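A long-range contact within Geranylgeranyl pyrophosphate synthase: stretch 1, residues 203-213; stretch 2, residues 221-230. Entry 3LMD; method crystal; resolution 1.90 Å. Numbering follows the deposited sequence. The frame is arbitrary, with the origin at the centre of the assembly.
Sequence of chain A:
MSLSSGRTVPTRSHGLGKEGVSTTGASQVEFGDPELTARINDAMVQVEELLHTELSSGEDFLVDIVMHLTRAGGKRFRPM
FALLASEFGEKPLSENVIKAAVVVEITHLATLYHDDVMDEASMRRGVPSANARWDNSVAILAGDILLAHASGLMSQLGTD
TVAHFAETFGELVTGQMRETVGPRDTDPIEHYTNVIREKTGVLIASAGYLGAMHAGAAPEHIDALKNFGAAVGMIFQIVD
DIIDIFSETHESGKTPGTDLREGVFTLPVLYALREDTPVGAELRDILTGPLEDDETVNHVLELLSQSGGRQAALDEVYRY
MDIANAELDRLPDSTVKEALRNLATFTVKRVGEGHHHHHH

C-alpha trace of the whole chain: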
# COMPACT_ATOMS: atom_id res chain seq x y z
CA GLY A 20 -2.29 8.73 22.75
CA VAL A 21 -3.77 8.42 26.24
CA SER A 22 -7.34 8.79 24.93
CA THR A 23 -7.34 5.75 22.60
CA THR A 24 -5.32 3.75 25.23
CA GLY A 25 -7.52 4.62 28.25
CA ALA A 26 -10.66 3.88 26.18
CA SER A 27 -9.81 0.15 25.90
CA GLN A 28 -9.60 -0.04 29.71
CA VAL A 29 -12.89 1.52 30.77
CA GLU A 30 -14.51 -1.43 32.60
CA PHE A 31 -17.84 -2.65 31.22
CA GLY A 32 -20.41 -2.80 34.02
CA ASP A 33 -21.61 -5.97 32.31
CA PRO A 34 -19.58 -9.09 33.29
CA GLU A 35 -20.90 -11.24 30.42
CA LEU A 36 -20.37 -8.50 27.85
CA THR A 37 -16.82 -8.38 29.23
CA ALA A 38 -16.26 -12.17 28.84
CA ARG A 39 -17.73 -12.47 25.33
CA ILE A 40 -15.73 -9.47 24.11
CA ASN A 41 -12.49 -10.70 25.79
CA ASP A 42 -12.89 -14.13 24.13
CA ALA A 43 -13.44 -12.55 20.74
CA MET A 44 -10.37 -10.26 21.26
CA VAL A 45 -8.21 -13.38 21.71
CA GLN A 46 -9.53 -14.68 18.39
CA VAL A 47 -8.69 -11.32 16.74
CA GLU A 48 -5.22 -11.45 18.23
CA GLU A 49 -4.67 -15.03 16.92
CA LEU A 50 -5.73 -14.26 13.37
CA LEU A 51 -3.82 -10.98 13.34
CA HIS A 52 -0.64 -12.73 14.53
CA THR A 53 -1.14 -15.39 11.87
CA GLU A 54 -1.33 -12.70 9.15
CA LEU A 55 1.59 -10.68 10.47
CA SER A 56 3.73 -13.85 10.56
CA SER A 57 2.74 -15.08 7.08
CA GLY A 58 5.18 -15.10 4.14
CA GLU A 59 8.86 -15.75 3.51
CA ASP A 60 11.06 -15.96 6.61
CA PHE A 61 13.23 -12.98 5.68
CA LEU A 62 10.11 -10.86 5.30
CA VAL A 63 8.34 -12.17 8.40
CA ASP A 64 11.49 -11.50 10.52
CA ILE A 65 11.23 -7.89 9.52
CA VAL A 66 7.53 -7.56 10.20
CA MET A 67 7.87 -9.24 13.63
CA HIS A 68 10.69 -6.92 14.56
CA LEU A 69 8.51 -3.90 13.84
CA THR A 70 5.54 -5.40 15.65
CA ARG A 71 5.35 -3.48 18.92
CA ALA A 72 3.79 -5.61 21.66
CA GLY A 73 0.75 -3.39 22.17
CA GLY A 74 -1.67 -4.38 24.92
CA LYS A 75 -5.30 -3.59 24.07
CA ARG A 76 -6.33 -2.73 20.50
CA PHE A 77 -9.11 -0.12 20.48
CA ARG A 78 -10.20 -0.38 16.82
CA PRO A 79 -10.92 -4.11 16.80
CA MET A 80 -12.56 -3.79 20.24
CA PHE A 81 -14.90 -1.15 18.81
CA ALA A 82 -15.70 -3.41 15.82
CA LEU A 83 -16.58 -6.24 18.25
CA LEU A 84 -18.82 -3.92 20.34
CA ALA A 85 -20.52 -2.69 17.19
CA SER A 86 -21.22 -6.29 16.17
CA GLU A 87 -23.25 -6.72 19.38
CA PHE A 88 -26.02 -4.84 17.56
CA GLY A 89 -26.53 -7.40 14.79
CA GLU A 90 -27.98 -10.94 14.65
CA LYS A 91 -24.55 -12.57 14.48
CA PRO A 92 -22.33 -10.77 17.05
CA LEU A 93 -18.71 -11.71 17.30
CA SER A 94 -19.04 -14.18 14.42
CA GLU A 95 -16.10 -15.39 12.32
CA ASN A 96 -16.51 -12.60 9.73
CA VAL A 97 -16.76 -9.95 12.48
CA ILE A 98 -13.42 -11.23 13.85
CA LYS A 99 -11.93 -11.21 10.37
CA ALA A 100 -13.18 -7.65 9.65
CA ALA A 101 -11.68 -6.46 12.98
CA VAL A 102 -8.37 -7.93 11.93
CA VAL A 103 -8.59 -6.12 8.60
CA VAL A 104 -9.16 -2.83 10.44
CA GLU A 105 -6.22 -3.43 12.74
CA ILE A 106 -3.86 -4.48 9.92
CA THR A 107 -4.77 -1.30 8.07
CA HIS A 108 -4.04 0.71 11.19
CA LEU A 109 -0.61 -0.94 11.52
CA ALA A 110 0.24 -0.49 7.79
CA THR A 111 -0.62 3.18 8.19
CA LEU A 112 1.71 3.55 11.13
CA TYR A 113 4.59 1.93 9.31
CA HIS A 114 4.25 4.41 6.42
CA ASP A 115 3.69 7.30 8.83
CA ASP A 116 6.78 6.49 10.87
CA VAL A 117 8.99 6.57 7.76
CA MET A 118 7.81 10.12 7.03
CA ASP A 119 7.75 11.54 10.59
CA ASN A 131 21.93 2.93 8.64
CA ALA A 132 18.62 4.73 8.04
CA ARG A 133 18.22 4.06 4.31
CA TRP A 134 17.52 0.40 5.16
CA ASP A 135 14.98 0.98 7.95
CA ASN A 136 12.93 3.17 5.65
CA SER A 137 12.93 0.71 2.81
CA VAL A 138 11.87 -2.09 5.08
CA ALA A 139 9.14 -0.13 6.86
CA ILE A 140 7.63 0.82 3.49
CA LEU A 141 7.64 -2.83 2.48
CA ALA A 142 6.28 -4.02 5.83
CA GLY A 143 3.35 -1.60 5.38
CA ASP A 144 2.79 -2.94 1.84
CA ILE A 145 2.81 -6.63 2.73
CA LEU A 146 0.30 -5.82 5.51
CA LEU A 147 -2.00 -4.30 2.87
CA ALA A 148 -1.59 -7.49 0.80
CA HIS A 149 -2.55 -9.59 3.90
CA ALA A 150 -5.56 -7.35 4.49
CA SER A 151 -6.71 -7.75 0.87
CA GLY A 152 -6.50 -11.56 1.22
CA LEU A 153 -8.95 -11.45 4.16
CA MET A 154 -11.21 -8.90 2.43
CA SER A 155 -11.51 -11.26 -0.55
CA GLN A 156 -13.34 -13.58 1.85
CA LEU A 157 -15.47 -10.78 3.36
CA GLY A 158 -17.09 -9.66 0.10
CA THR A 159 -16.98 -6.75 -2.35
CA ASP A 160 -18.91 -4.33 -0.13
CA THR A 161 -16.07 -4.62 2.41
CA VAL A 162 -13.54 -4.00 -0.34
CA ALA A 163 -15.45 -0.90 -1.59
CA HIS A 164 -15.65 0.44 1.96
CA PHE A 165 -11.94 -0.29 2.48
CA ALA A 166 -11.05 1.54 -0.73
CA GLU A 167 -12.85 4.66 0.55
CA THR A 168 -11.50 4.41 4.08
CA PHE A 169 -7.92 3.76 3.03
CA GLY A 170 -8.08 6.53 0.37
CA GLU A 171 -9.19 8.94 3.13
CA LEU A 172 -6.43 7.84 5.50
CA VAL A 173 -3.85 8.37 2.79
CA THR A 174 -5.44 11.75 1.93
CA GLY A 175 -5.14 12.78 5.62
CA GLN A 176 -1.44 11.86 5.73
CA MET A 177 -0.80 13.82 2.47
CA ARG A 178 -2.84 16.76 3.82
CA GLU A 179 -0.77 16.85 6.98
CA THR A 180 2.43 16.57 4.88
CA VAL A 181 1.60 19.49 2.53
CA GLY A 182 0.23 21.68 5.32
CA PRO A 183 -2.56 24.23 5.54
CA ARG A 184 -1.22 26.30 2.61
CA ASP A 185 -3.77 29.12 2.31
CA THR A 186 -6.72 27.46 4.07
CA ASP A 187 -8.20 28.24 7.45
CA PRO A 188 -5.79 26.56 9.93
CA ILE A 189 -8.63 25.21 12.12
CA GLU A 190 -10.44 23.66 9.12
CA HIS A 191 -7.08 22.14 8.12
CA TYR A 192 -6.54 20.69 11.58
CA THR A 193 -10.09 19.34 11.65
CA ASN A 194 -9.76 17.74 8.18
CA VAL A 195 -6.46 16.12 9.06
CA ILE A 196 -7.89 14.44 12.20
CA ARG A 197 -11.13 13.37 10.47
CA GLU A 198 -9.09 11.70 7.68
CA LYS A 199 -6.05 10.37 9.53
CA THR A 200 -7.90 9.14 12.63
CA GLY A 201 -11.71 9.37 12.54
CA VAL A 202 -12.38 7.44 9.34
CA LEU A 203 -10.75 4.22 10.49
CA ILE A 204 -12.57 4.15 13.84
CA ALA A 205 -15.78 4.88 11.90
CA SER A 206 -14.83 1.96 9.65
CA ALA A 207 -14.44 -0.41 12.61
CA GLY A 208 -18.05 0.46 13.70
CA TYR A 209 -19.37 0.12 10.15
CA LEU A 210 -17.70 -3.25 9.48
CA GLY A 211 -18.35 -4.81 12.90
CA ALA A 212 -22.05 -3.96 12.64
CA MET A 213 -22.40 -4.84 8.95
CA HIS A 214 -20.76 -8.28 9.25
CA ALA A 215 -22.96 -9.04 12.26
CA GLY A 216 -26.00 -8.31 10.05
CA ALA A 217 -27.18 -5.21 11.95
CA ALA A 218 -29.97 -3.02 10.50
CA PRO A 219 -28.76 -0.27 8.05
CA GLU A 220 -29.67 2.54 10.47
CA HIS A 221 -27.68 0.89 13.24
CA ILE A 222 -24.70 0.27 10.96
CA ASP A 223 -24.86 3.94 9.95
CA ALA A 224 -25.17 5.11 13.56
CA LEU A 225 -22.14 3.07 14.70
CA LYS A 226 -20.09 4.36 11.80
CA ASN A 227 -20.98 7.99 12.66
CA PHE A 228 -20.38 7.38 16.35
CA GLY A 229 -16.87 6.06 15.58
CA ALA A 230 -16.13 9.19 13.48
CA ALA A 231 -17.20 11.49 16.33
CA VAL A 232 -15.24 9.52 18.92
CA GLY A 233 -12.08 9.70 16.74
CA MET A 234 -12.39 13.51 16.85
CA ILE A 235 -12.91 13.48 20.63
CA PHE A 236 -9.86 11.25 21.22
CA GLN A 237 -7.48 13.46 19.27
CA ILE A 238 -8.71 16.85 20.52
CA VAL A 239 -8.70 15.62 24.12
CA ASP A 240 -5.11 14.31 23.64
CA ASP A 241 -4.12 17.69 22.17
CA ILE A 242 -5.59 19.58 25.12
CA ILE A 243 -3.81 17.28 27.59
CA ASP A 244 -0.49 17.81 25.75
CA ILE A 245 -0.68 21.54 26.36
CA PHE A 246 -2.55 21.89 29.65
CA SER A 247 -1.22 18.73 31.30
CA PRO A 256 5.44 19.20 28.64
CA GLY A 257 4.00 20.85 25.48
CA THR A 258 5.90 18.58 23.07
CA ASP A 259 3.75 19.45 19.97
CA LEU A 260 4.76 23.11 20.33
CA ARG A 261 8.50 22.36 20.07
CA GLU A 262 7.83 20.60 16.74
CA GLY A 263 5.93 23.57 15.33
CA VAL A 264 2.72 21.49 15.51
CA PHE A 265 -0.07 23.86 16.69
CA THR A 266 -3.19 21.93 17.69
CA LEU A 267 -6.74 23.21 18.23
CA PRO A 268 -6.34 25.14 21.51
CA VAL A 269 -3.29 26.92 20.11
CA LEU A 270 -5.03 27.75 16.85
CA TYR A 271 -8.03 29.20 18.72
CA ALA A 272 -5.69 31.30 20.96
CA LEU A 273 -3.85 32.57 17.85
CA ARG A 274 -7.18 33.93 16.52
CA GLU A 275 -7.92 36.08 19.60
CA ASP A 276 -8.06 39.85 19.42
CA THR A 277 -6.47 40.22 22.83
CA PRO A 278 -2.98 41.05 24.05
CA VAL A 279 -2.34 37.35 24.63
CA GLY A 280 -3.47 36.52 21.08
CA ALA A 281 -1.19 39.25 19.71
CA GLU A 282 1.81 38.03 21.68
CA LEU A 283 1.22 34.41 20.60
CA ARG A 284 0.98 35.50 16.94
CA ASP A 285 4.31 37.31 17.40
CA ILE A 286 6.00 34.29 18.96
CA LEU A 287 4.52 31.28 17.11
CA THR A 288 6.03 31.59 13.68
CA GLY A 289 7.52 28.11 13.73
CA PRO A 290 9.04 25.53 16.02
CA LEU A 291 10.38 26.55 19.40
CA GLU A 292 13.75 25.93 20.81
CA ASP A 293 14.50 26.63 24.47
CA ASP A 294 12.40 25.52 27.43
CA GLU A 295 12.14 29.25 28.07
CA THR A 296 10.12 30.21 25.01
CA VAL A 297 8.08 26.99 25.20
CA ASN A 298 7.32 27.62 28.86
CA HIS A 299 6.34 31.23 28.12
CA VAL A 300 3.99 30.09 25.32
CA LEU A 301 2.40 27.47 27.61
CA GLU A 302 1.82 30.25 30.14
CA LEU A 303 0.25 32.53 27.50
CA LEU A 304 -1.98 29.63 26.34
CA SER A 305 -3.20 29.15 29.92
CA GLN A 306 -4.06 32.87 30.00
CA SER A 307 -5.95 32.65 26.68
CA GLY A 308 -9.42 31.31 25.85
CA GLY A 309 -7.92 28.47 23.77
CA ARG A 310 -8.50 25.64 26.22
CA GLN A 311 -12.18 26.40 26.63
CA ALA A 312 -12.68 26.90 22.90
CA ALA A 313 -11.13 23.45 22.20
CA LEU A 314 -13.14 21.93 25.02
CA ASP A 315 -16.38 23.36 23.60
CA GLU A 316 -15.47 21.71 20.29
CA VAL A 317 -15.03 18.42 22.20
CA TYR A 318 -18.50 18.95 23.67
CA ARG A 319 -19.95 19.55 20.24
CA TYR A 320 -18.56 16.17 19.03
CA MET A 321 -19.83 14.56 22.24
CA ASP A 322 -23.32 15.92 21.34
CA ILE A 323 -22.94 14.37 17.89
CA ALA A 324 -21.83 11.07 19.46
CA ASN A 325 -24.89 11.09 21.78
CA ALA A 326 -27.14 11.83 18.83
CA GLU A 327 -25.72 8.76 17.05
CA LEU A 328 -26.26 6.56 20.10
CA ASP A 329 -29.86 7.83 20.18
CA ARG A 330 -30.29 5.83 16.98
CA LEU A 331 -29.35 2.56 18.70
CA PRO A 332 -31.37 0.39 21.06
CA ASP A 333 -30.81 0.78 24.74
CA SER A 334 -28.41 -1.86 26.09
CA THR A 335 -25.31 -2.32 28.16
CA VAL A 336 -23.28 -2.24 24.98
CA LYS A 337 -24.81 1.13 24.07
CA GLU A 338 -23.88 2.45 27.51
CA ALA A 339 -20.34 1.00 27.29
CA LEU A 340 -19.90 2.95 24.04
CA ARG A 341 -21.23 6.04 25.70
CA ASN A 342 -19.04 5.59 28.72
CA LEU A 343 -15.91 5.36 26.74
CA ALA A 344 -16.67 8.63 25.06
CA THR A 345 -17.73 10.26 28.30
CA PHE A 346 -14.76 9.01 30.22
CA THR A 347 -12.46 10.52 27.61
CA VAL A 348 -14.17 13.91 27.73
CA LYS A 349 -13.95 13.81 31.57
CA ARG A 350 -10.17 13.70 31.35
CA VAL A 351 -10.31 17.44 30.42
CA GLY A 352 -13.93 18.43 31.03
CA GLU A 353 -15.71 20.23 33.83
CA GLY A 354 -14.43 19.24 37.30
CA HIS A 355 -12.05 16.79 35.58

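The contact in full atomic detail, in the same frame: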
# COMPACT_ATOMS: atom_id res chain seq x y z
N LEU A 203 -11.03 5.64 10.25
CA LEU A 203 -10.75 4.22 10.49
C LEU A 203 -11.52 3.69 11.71
O LEU A 203 -11.91 2.52 11.76
CB LEU A 203 -9.26 3.97 10.65
CG LEU A 203 -8.78 2.52 10.70
CD1 LEU A 203 -9.22 1.66 9.48
CD2 LEU A 203 -7.22 2.59 10.77
N ILE A 204 -11.73 4.55 12.70
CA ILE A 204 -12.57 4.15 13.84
C ILE A 204 -14.02 4.02 13.36
O ILE A 204 -14.70 3.05 13.71
CB ILE A 204 -12.43 5.16 15.00
CG1 ILE A 204 -10.97 5.17 15.49
CG2 ILE A 204 -13.34 4.82 16.17
CD1 ILE A 204 -10.68 6.32 16.44
N ALA A 205 -14.48 4.96 12.54
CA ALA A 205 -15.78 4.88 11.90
C ALA A 205 -15.90 3.57 11.13
O ALA A 205 -16.94 2.91 11.18
CB ALA A 205 -16.03 6.09 10.95
N SER A 206 -14.83 3.19 10.43
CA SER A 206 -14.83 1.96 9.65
C SER A 206 -14.97 0.71 10.53
O SER A 206 -15.62 -0.24 10.15
CB SER A 206 -13.52 1.85 8.82
OG SER A 206 -13.42 0.59 8.22
N ALA A 207 -14.29 0.69 11.67
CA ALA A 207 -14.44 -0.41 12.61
C ALA A 207 -15.92 -0.57 13.03
O ALA A 207 -16.42 -1.69 13.08
CB ALA A 207 -13.60 -0.16 13.81
N GLY A 208 -16.61 0.54 13.31
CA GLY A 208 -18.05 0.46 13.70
C GLY A 208 -18.89 -0.05 12.53
O GLY A 208 -19.73 -0.94 12.67
N TYR A 209 -18.63 0.49 11.35
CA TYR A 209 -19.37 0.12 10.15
C TYR A 209 -19.23 -1.39 9.88
O TYR A 209 -20.22 -2.11 9.70
CB TYR A 209 -18.84 0.93 8.93
CG TYR A 209 -19.53 0.50 7.63
CD1 TYR A 209 -20.77 1.04 7.26
CD2 TYR A 209 -18.96 -0.48 6.81
CE1 TYR A 209 -21.43 0.62 6.06
CE2 TYR A 209 -19.62 -0.92 5.60
CZ TYR A 209 -20.84 -0.35 5.26
OH TYR A 209 -21.48 -0.76 4.11
N LEU A 210 -17.99 -1.88 9.87
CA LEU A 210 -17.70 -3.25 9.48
C LEU A 210 -18.16 -4.25 10.54
O LEU A 210 -18.69 -5.29 10.20
CB LEU A 210 -16.19 -3.40 9.21
CG LEU A 210 -15.74 -2.74 7.87
CD1 LEU A 210 -14.18 -2.89 7.79
CD2 LEU A 210 -16.44 -3.33 6.64
N GLY A 211 -17.91 -3.94 11.81
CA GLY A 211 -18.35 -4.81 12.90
C GLY A 211 -19.86 -4.99 12.85
O GLY A 211 -20.35 -6.11 12.92
N ALA A 212 -20.59 -3.89 12.68
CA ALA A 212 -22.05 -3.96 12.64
C ALA A 212 -22.53 -4.64 11.35
O ALA A 212 -23.45 -5.47 11.39
CB ALA A 212 -22.67 -2.56 12.78
N MET A 213 -21.94 -4.29 10.21
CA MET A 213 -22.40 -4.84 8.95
C MET A 213 -22.21 -6.36 8.88
O MET A 213 -23.12 -7.09 8.44
CB MET A 213 -21.72 -4.18 7.74
CG MET A 213 -22.28 -4.71 6.36
SD MET A 213 -21.41 -6.17 5.73
CE MET A 213 -20.03 -5.23 4.97
N HIS A 221 -28.56 1.14 12.12
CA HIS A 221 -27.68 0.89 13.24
C HIS A 221 -26.24 0.84 12.76
O HIS A 221 -25.36 1.35 13.44
CB HIS A 221 -28.06 -0.40 13.97
CG HIS A 221 -29.43 -0.37 14.58
ND1 HIS A 221 -30.10 -1.50 14.98
CD2 HIS A 221 -30.25 0.68 14.84
CE1 HIS A 221 -31.27 -1.16 15.48
NE2 HIS A 221 -31.39 0.16 15.41
N ILE A 222 -26.02 0.25 11.59
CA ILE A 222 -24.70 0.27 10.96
C ILE A 222 -24.26 1.72 10.75
O ILE A 222 -23.13 2.10 11.09
CB ILE A 222 -24.73 -0.43 9.60
CG1 ILE A 222 -25.03 -1.94 9.74
CG2 ILE A 222 -23.39 -0.22 8.84
CD1 ILE A 222 -25.25 -2.63 8.33
N ASP A 223 -25.16 2.54 10.20
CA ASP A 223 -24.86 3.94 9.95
C ASP A 223 -24.57 4.70 11.26
O ASP A 223 -23.65 5.52 11.33
CB ASP A 223 -26.01 4.62 9.19
CG ASP A 223 -25.60 5.96 8.61
OD1 ASP A 223 -24.76 5.96 7.68
OD2 ASP A 223 -26.10 7.00 9.09
N ALA A 224 -25.37 4.43 12.29
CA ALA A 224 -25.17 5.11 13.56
C ALA A 224 -23.81 4.76 14.18
O ALA A 224 -23.17 5.61 14.79
CB ALA A 224 -26.30 4.73 14.54
N LEU A 225 -23.40 3.50 14.07
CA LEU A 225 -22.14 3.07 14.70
C LEU A 225 -20.93 3.64 13.94
O LEU A 225 -19.92 4.04 14.53
CB LEU A 225 -22.05 1.52 14.76
CG LEU A 225 -22.96 1.05 15.92
CD1 LEU A 225 -23.56 -0.35 15.65
CD2 LEU A 225 -22.24 1.11 17.22
N LYS A 226 -21.07 3.69 12.63
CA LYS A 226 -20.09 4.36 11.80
C LYS A 226 -19.91 5.83 12.24
O LYS A 226 -18.78 6.30 12.49
CB LYS A 226 -20.55 4.32 10.34
CG LYS A 226 -19.56 5.04 9.42
CD LYS A 226 -19.96 4.99 7.92
CE LYS A 226 -21.19 5.81 7.64
NZ LYS A 226 -21.08 6.42 6.28
N ASN A 227 -21.02 6.55 12.35
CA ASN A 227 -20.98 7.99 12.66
C ASN A 227 -20.49 8.21 14.08
O ASN A 227 -19.80 9.20 14.39
CB ASN A 227 -22.38 8.61 12.47
CG ASN A 227 -22.79 8.73 11.00
OD1 ASN A 227 -22.00 8.52 10.09
ND2 ASN A 227 -24.04 9.06 10.78
N PHE A 228 -20.85 7.29 14.98
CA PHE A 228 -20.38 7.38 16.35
C PHE A 228 -18.85 7.22 16.38
O PHE A 228 -18.15 7.95 17.07
CB PHE A 228 -21.01 6.28 17.22
CG PHE A 228 -20.47 6.25 18.62
CD1 PHE A 228 -20.89 7.18 19.55
CD2 PHE A 228 -19.52 5.29 19.00
CE1 PHE A 228 -20.39 7.17 20.86
CE2 PHE A 228 -19.01 5.28 20.27
CZ PHE A 228 -19.46 6.21 21.22
N GLY A 229 -18.34 6.27 15.63
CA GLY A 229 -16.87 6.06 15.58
C GLY A 229 -16.18 7.31 15.02
O GLY A 229 -15.11 7.70 15.52
N ALA A 230 -16.74 7.95 14.00
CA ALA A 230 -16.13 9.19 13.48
C ALA A 230 -16.04 10.27 14.56
O ALA A 230 -14.99 10.93 14.72
CB ALA A 230 -16.89 9.72 12.25

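This is a close, nearly antiparallel packing of two helices, built on glycine and alanine at one end and on small-to-large apolar packing at the other, with no hydrogen bond or salt bridge crossing between them. The axes approach to 6.9 Å at an angle of 160°, and the two stretches together bury 504 Å².

The backbones come nearest at A205 and G229, whose CA atoms lie 4.0 Å apart. Glycine suits this place for a reason the coordinates make explicit: an ideal CB on G229 would point toward the other helix and sit 2.7 Å from I204 O and 2.9 Å from A205 CA, a clash with both. G208 obeys the same rule from the opposite helix, since a CB there would fall 2.6 Å from L225 O. G211 is a different case; a CB there would have nothing of the second stretch within 5.5 Å, so this contact gives no reason for a glycine at that place.

With the bulk removed, backbone and methyl groups can meet directly. A205 CB lies 3.2 Å from K226 O and 4.0 Å from A230 CB, and I204 CG2 reaches to 3.4 Å from G229 O. Two CA-H...O contacts run in a reciprocal pair: A205 CA to K226 O at 3.4 Å, and K226 CA to A205 O at 3.5 Å, the second with the straighter angle at the hydrogen, 156° against 124°. The carbonyl oxygens involved are already used within their own helices, K226 O accepting from A230 N and A205 O from Y209 N, so these contacts supplement the helical bonding rather than replace it.

Toward A212 and I222, where the nearest CA atoms are 5.3 Å apart, larger side chains fill the wider gap. I222, with 93 Å² covered, is the largest single contributor. Its CA-to-CB bond points sideways, but its end comes nearer in the m,t rotamer, with CD1 3.9 Å from M213 CB; CG1 lies 3.9 Å from A212 CB and CG2 3.3 Å from Y209 CD1. A212 points its methyl toward the second helix and also receives L225, whose CD1 lies 3.7 Å from A212 CB.

Y209 and K226 pack against each other beside the seam, Y209 CB lying 4.1 Å from K226 CB, with the lysine's CD set obliquely to the tyrosine ring. The lysine's end then leads away from the first helix, and its NZ makes a long salt bridge of 4.0 Å to D223 OD1 within its own helix.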